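Local coordinates for protein heme oxygenase 1 (Synechocystis sp., PDB 1WE1) that binds heme and probably opens its ring using oxygen and electrons from a reductase, giving biliverdin IXalpha, carbon monoxide and ferrous iron for phycobilin chromophore synthesis, at residues Thr115-Arg127 / Arg187-Asn199. Numbering follows the deposited sequence.
Sequences TAPELLVAHSYTR and RIVDEANDAFAMN. With HEM (protoporphyrin IX containing Fe), chain H.
Ala122 and Ala192 mark the tight centre, their CA atoms 4.7 Å apart, and illustrate how small residues let two helices cross closely: the axes of 120-127 and 187-199 approach to 8.0 Å at -48°. Ala122 CB lies over the other backbone, 3.3 Å from Ile188 O. One turn on, Thr126 enters as a knob between Ala192, Ala195, Phe196 and Asn199. Its CG2, anti to the backbone N, reaches the Phe196 ring obliquely, while OG1 turns back to hydrogen-bond Ala122 O, which also accepts from Thr126 N. His123 NE2 donates to Glu191 OE1 (3.2 Å) on the anti side, ring and carboxylate 77° apart; Arg108 forms a salt bridge with the same oxygen, probably stabilising its negative charge.

The far end is looser and more exposed. There Arg187 grips Glu118 OE2 end-on, through NH2 (2.8 Å) and NH1 (3.0 Å), both bonds within the guanidinium plane. An alanine at Glu118 would remove this acceptor and is likely to leave the Arg187 guanidinium without its carboxylate mate, with packing on Leu119 left to steady it.

At the buried end the two helices form part of the heme pocket wall: Tyr125 OH donates a hydrogen bond to the heme propionate oxygen O1A (2.7 Å), while heme methyl CMB lies toward the rim of one face of Phe196, whose side chain stands about 4 Å from that of His17, the axial ligand. Helix 100-115 packs against Leu119 and Glu191, helix 36-59 against His123, and helix 5-12 against Tyr125 and Ala192, setting the crossing within the all-helical heme oxygenase fold.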
loop_
_atom_site.group_PDB
_atom_site.type_symbol
_atom_site.label_atom_id
_atom_site.label_comp_id
_atom_site.label_asym_id
_atom_site.label_seq_id
_atom_site.Cartn_x
_atom_site.Cartn_y
_atom_site.Cartn_z
ATOM N N THR A 115 -11.475 -9.217 15.847
ATOM C CA THR A 115 -11.248 -10.552 16.380
ATOM C C THR A 115 -9.787 -11.000 16.479
ATOM O O THR A 115 -9.469 -11.899 17.250
ATOM C CB THR A 115 -12.033 -11.588 15.551
ATOM O OG1 THR A 115 -11.524 -11.614 14.213
ATOM C CG2 THR A 115 -13.513 -11.218 15.501
ATOM N N ALA A 116 -8.893 -10.378 15.719
ATOM C CA ALA A 116 -7.482 -10.759 15.759
ATOM C C ALA A 116 -6.539 -9.582 15.542
ATOM O O ALA A 116 -5.688 -9.620 14.668
ATOM C CB ALA A 116 -7.210 -11.830 14.719
ATOM N N PRO A 117 -6.661 -8.529 16.361
ATOM C CA PRO A 117 -5.811 -7.345 16.236
ATOM C C PRO A 117 -4.345 -7.605 15.932
ATOM O O PRO A 117 -3.672 -6.747 15.347
ATOM C CB PRO A 117 -6.007 -6.631 17.579
ATOM C CG PRO A 117 -6.457 -7.716 18.494
ATOM C CD PRO A 117 -7.413 -8.477 17.623
ATOM N N GLU A 118 -3.837 -8.772 16.314
ATOM C CA GLU A 118 -2.429 -9.047 16.046
ATOM C C GLU A 118 -2.164 -9.244 14.559
ATOM O O GLU A 118 -1.044 -9.037 14.101
ATOM C CB GLU A 118 -1.911 -10.260 16.853
ATOM C CG GLU A 118 -2.486 -11.624 16.491
ATOM C CD GLU A 118 -3.925 -11.822 16.957
ATOM O OE1 GLU A 118 -4.406 -11.036 17.807
ATOM O OE2 GLU A 118 -4.571 -12.780 16.476
ATOM N N LEU A 119 -3.188 -9.633 13.806
ATOM C CA LEU A 119 -3.035 -9.822 12.367
ATOM C C LEU A 119 -2.799 -8.477 11.663
ATOM O O LEU A 119 -2.397 -8.426 10.496
ATOM C CB LEU A 119 -4.271 -10.523 11.797
ATOM C CG LEU A 119 -4.405 -11.978 12.274
ATOM C CD1 LEU A 119 -5.547 -12.675 11.547
ATOM C CD2 LEU A 119 -3.092 -12.716 12.018
ATOM N N LEU A 120 -3.046 -7.393 12.393
ATOM C CA LEU A 120 -2.850 -6.041 11.891
ATOM C C LEU A 120 -1.374 -5.776 11.592
ATOM O O LEU A 120 -1.038 -4.860 10.846
ATOM C CB LEU A 120 -3.351 -5.037 12.924
ATOM C CG LEU A 120 -4.592 -4.193 12.627
ATOM C CD1 LEU A 120 -5.590 -4.933 11.766
ATOM C CD2 LEU A 120 -5.206 -3.785 13.953
ATOM N N VAL A 121 -0.486 -6.569 12.180
ATOM C CA VAL A 121 0.935 -6.377 11.924
ATOM C C VAL A 121 1.257 -6.873 10.522
ATOM O O VAL A 121 2.233 -6.451 9.919
ATOM C CB VAL A 121 1.817 -7.128 12.949
ATOM C CG1 VAL A 121 1.428 -8.586 13.006
ATOM C CG2 VAL A 121 3.291 -6.999 12.555
ATOM N N ALA A 122 0.425 -7.764 9.998
ATOM C CA ALA A 122 0.636 -8.294 8.653
ATOM C C ALA A 122 0.286 -7.207 7.648
ATOM O O ALA A 122 0.940 -7.063 6.616
ATOM C CB ALA A 122 -0.236 -9.507 8.428
ATOM N N HIS A 123 -0.758 -6.449 7.971
ATOM C CA HIS A 123 -1.229 -5.358 7.135
ATOM C C HIS A 123 -0.286 -4.167 7.187
ATOM O O HIS A 123 0.001 -3.554 6.156
ATOM C CB HIS A 123 -2.640 -4.969 7.556
ATOM C CG HIS A 123 -3.682 -5.893 7.015
ATOM N ND1 HIS A 123 -3.938 -6.003 5.666
ATOM C CD2 HIS A 123 -4.467 -6.810 7.624
ATOM C CE1 HIS A 123 -4.835 -6.952 5.466
ATOM N NE2 HIS A 123 -5.171 -7.458 6.637
ATOM N N SER A 124 0.194 -3.845 8.387
ATOM C CA SER A 124 1.147 -2.758 8.563
ATOM C C SER A 124 2.404 -3.141 7.782
ATOM O O SER A 124 2.998 -2.320 7.079
ATOM C CB SER A 124 1.491 -2.587 10.048
ATOM O OG SER A 124 2.645 -1.776 10.239
ATOM N N TYR A 125 2.798 -4.405 7.896
ATOM C CA TYR A 125 3.982 -4.872 7.211
ATOM C C TYR A 125 3.793 -4.739 5.712
ATOM O O TYR A 125 4.558 -4.035 5.056
ATOM C CB TYR A 125 4.293 -6.336 7.577
ATOM C CG TYR A 125 5.331 -6.984 6.672
ATOM C CD1 TYR A 125 6.678 -6.597 6.716
ATOM C CD2 TYR A 125 4.949 -7.929 5.714
ATOM C CE1 TYR A 125 7.613 -7.133 5.820
ATOM C CE2 TYR A 125 5.870 -8.466 4.818
ATOM C CZ TYR A 125 7.190 -8.062 4.875
ATOM O OH TYR A 125 8.076 -8.577 3.963
ATOM N N THR A 126 2.770 -5.396 5.174
ATOM C CA THR A 126 2.515 -5.369 3.733
ATOM C C THR A 126 2.480 -3.985 3.081
ATOM O O THR A 126 3.015 -3.809 2.001
ATOM C CB THR A 126 1.224 -6.123 3.393
ATOM O OG1 THR A 126 1.357 -7.485 3.817
ATOM C CG2 THR A 126 0.979 -6.109 1.897
ATOM N N ARG A 127 1.875 -3.000 3.735
ATOM C CA ARG A 127 1.832 -1.657 3.156
ATOM C C ARG A 127 3.051 -0.801 3.519
ATOM O O ARG A 127 3.911 -0.533 2.676
ATOM C CB ARG A 127 0.543 -0.928 3.567
ATOM C CG ARG A 127 -0.728 -1.421 2.853
ATOM C CD ARG A 127 -0.501 -1.657 1.353
ATOM N NE ARG A 127 0.110 -0.505 0.687
ATOM C CZ ARG A 127 0.378 -0.433 -0.617
ATOM N NH1 ARG A 127 0.097 -1.448 -1.424
ATOM N NH2 ARG A 127 0.921 0.668 -1.122
ATOM N N ARG A 187 0.381 -17.153 11.638
ATOM C CA ARG A 187 -0.944 -16.712 11.199
ATOM C C ARG A 187 -0.806 -15.317 10.581
ATOM O O ARG A 187 -1.616 -14.900 9.750
ATOM C CB ARG A 187 -1.919 -16.636 12.384
ATOM C CG ARG A 187 -2.532 -17.957 12.818
ATOM C CD ARG A 187 -3.690 -17.724 13.792
ATOM N NE ARG A 187 -3.259 -16.983 14.980
ATOM C CZ ARG A 187 -3.733 -15.793 15.348
ATOM N NH1 ARG A 187 -4.672 -15.183 14.624
ATOM N NH2 ARG A 187 -3.250 -15.203 16.439
ATOM N N ILE A 188 0.229 -14.611 11.031
ATOM C CA ILE A 188 0.559 -13.272 10.583
ATOM C C ILE A 188 1.147 -13.371 9.182
ATOM O O ILE A 188 0.780 -12.606 8.284
ATOM C CB ILE A 188 1.592 -12.617 11.539
ATOM C CG1 ILE A 188 0.949 -12.410 12.916
ATOM C CG2 ILE A 188 2.114 -11.303 10.946
ATOM C CD1 ILE A 188 1.792 -11.639 13.892
ATOM N N VAL A 189 2.066 -14.313 8.998
ATOM C CA VAL A 189 2.664 -14.508 7.696
ATOM C C VAL A 189 1.565 -14.859 6.692
ATOM O O VAL A 189 1.498 -14.296 5.593
ATOM C CB VAL A 189 3.718 -15.620 7.735
ATOM C CG1 VAL A 189 4.206 -15.943 6.329
ATOM C CG2 VAL A 189 4.883 -15.171 8.591
ATOM N N ASP A 190 0.681 -15.771 7.065
ATOM C CA ASP A 190 -0.388 -16.130 6.148
ATOM C C ASP A 190 -1.265 -14.926 5.812
ATOM O O ASP A 190 -1.673 -14.758 4.670
ATOM C CB ASP A 190 -1.223 -17.268 6.727
ATOM C CG ASP A 190 -0.519 -18.609 6.611
ATOM O OD1 ASP A 190 -1.002 -19.592 7.222
ATOM O OD2 ASP A 190 0.520 -18.676 5.904
ATOM N N GLU A 191 -1.536 -14.081 6.803
ATOM C CA GLU A 191 -2.359 -12.896 6.585
ATOM C C GLU A 191 -1.665 -11.931 5.609
ATOM O O GLU A 191 -2.319 -11.276 4.796
ATOM C CB GLU A 191 -2.635 -12.197 7.922
ATOM C CG GLU A 191 -3.595 -11.009 7.833
ATOM C CD GLU A 191 -5.006 -11.405 7.435
ATOM O OE1 GLU A 191 -5.855 -10.509 7.272
ATOM O OE2 GLU A 191 -5.272 -12.607 7.289
ATOM N N ALA A 192 -0.340 -11.855 5.692
ATOM C CA ALA A 192 0.423 -10.987 4.813
ATOM C C ALA A 192 0.223 -11.414 3.352
ATOM O O ALA A 192 0.001 -10.576 2.476
ATOM C CB ALA A 192 1.894 -11.037 5.185
ATOM N N ASN A 193 0.311 -12.715 3.094
ATOM C CA ASN A 193 0.113 -13.223 1.744
ATOM C C ASN A 193 -1.329 -12.946 1.302
ATOM O O ASN A 193 -1.623 -12.860 0.101
ATOM C CB ASN A 193 0.417 -14.725 1.681
ATOM C CG ASN A 193 1.907 -15.015 1.633
ATOM O OD1 ASN A 193 2.578 -14.713 0.643
ATOM N ND2 ASN A 193 2.436 -15.595 2.708
ATOM N N ASP A 194 -2.225 -12.805 2.274
ATOM C CA ASP A 194 -3.617 -12.504 1.969
ATOM C C ASP A 194 -3.695 -11.055 1.480
ATOM O O ASP A 194 -4.299 -10.773 0.442
ATOM C CB ASP A 194 -4.503 -12.671 3.213
ATOM C CG ASP A 194 -5.042 -14.084 3.373
ATOM O OD1 ASP A 194 -4.238 -15.038 3.427
ATOM O OD2 ASP A 194 -6.280 -14.243 3.450
ATOM N N ALA A 195 -3.078 -10.148 2.236
ATOM C CA ALA A 195 -3.074 -8.736 1.886
ATOM C C ALA A 195 -2.480 -8.532 0.499
ATOM O O ALA A 195 -3.013 -7.767 -0.295
ATOM C CB ALA A 195 -2.289 -7.938 2.914
ATOM N N PHE A 196 -1.382 -9.214 0.203
ATOM C CA PHE A 196 -0.780 -9.075 -1.111
ATOM C C PHE A 196 -1.830 -9.369 -2.180
ATOM O O PHE A 196 -1.972 -8.621 -3.146
ATOM C CB PHE A 196 0.386 -10.049 -1.301
ATOM C CG PHE A 196 1.724 -9.467 -0.989
ATOM C CD1 PHE A 196 2.157 -9.333 0.328
ATOM C CD2 PHE A 196 2.574 -9.066 -2.013
ATOM C CE1 PHE A 196 3.416 -8.812 0.614
ATOM C CE2 PHE A 196 3.835 -8.542 -1.732
ATOM C CZ PHE A 196 4.252 -8.417 -0.415
ATOM N N ALA A 197 -2.557 -10.467 -2.003
ATOM C CA ALA A 197 -3.569 -10.855 -2.967
ATOM C C ALA A 197 -4.610 -9.750 -3.108
ATOM O O ALA A 197 -5.100 -9.493 -4.203
ATOM C CB ALA A 197 -4.227 -12.150 -2.542
ATOM N N MET A 198 -4.942 -9.092 -2.006
ATOM C CA MET A 198 -5.927 -8.023 -2.047
ATOM C C MET A 198 -5.441 -6.787 -2.816
ATOM O O MET A 198 -6.235 -6.060 -3.411
ATOM C CB MET A 198 -6.338 -7.651 -0.630
ATOM C CG MET A 198 -7.097 -8.768 0.034
ATOM S SD MET A 198 -7.775 -8.338 1.632
ATOM C CE MET A 198 -6.388 -8.787 2.725
ATOM N N ASN A 199 -4.134 -6.557 -2.797
ATOM C CA ASN A 199 -3.561 -5.440 -3.525
ATOM C C ASN A 199 -3.608 -5.826 -4.990
ATOM O O ASN A 199 -3.998 -5.039 -5.850
ATOM C CB ASN A 199 -2.114 -5.210 -3.086
ATOM C CG ASN A 199 -2.025 -4.435 -1.806
ATOM O OD1 ASN A 199 -2.135 -3.219 -1.809
ATOM N ND2 ASN A 199 -1.855 -5.132 -0.696
HETATM C CHA HEM H . 10.078 -4.798 -0.725
HETATM C CHB HEM H . 5.251 -4.756 -0.414
HETATM C CHC HEM H . 5.111 -4.372 -5.250
HETATM C CHD HEM H . 9.677 -2.900 -5.187
HETATM C C1A HEM H . 8.782 -4.967 -0.192
HETATM C C2A HEM H . 8.448 -5.365 1.167
HETATM C C3A HEM H . 7.084 -5.400 1.241
HETATM C C4A HEM H . 6.590 -4.951 -0.070
HETATM C CMA HEM H . 6.215 -5.786 2.400
HETATM C CAA HEM H . 9.440 -5.621 2.291
HETATM C CBA HEM H . 10.184 -6.977 2.228
HETATM C CGA HEM H . 11.088 -7.203 3.297
HETATM O O1A HEM H . 10.664 -7.984 4.238
HETATM O O2A HEM H . 12.222 -6.689 3.361
HETATM C C1B HEM H . 4.770 -4.683 -1.732
HETATM C C2B HEM H . 3.365 -4.818 -2.114
HETATM C C3B HEM H . 3.316 -4.651 -3.468
HETATM C C4B HEM H . 4.701 -4.497 -3.910
HETATM C CMB HEM H . 2.237 -5.062 -1.144
HETATM C CAB HEM H . 2.108 -4.570 -4.380
HETATM C CBB HEM H . 1.273 -5.877 -4.453
HETATM C C1C HEM H . 6.313 -3.854 -5.661
HETATM C C2C HEM H . 6.617 -3.361 -6.997
HETATM C C3C HEM H . 7.953 -3.180 -7.013
HETATM C C4C HEM H . 8.413 -3.251 -5.645
HETATM C CMC HEM H . 5.591 -3.125 -8.088
HETATM C CAC HEM H . 8.842 -2.961 -8.239
HETATM C CBC HEM H . 8.986 -1.446 -8.559
HETATM C C1D HEM H . 10.219 -3.270 -3.932
HETATM C C2D HEM H . 11.621 -3.094 -3.560
HETATM C C3D HEM H . 11.725 -3.581 -2.297
HETATM C C4D HEM H . 10.391 -4.113 -1.920
HETATM C CMD HEM H . 12.643 -2.498 -4.475
HETATM C CAD HEM H . 12.915 -3.632 -1.369
HETATM C CBD HEM H . 13.671 -5.034 -1.427
HETATM C CGD HEM H . 14.605 -5.201 -0.377
HETATM O O1D HEM H . 14.304 -4.843 0.823
HETATM O O2D HEM H . 15.741 -5.709 -0.604
HETATM N NA HEM H . 7.645 -4.741 -0.931
HETATM N NB HEM H . 5.572 -4.479 -2.832
HETATM N NC HEM H . 7.433 -3.736 -4.818
HETATM N ND HEM H . 9.493 -3.854 -2.896
HETATM FE FE HEM H . 7.550 -4.217 -2.865
HETATM O O HOH W 1 7.294 -2.524 -2.308
#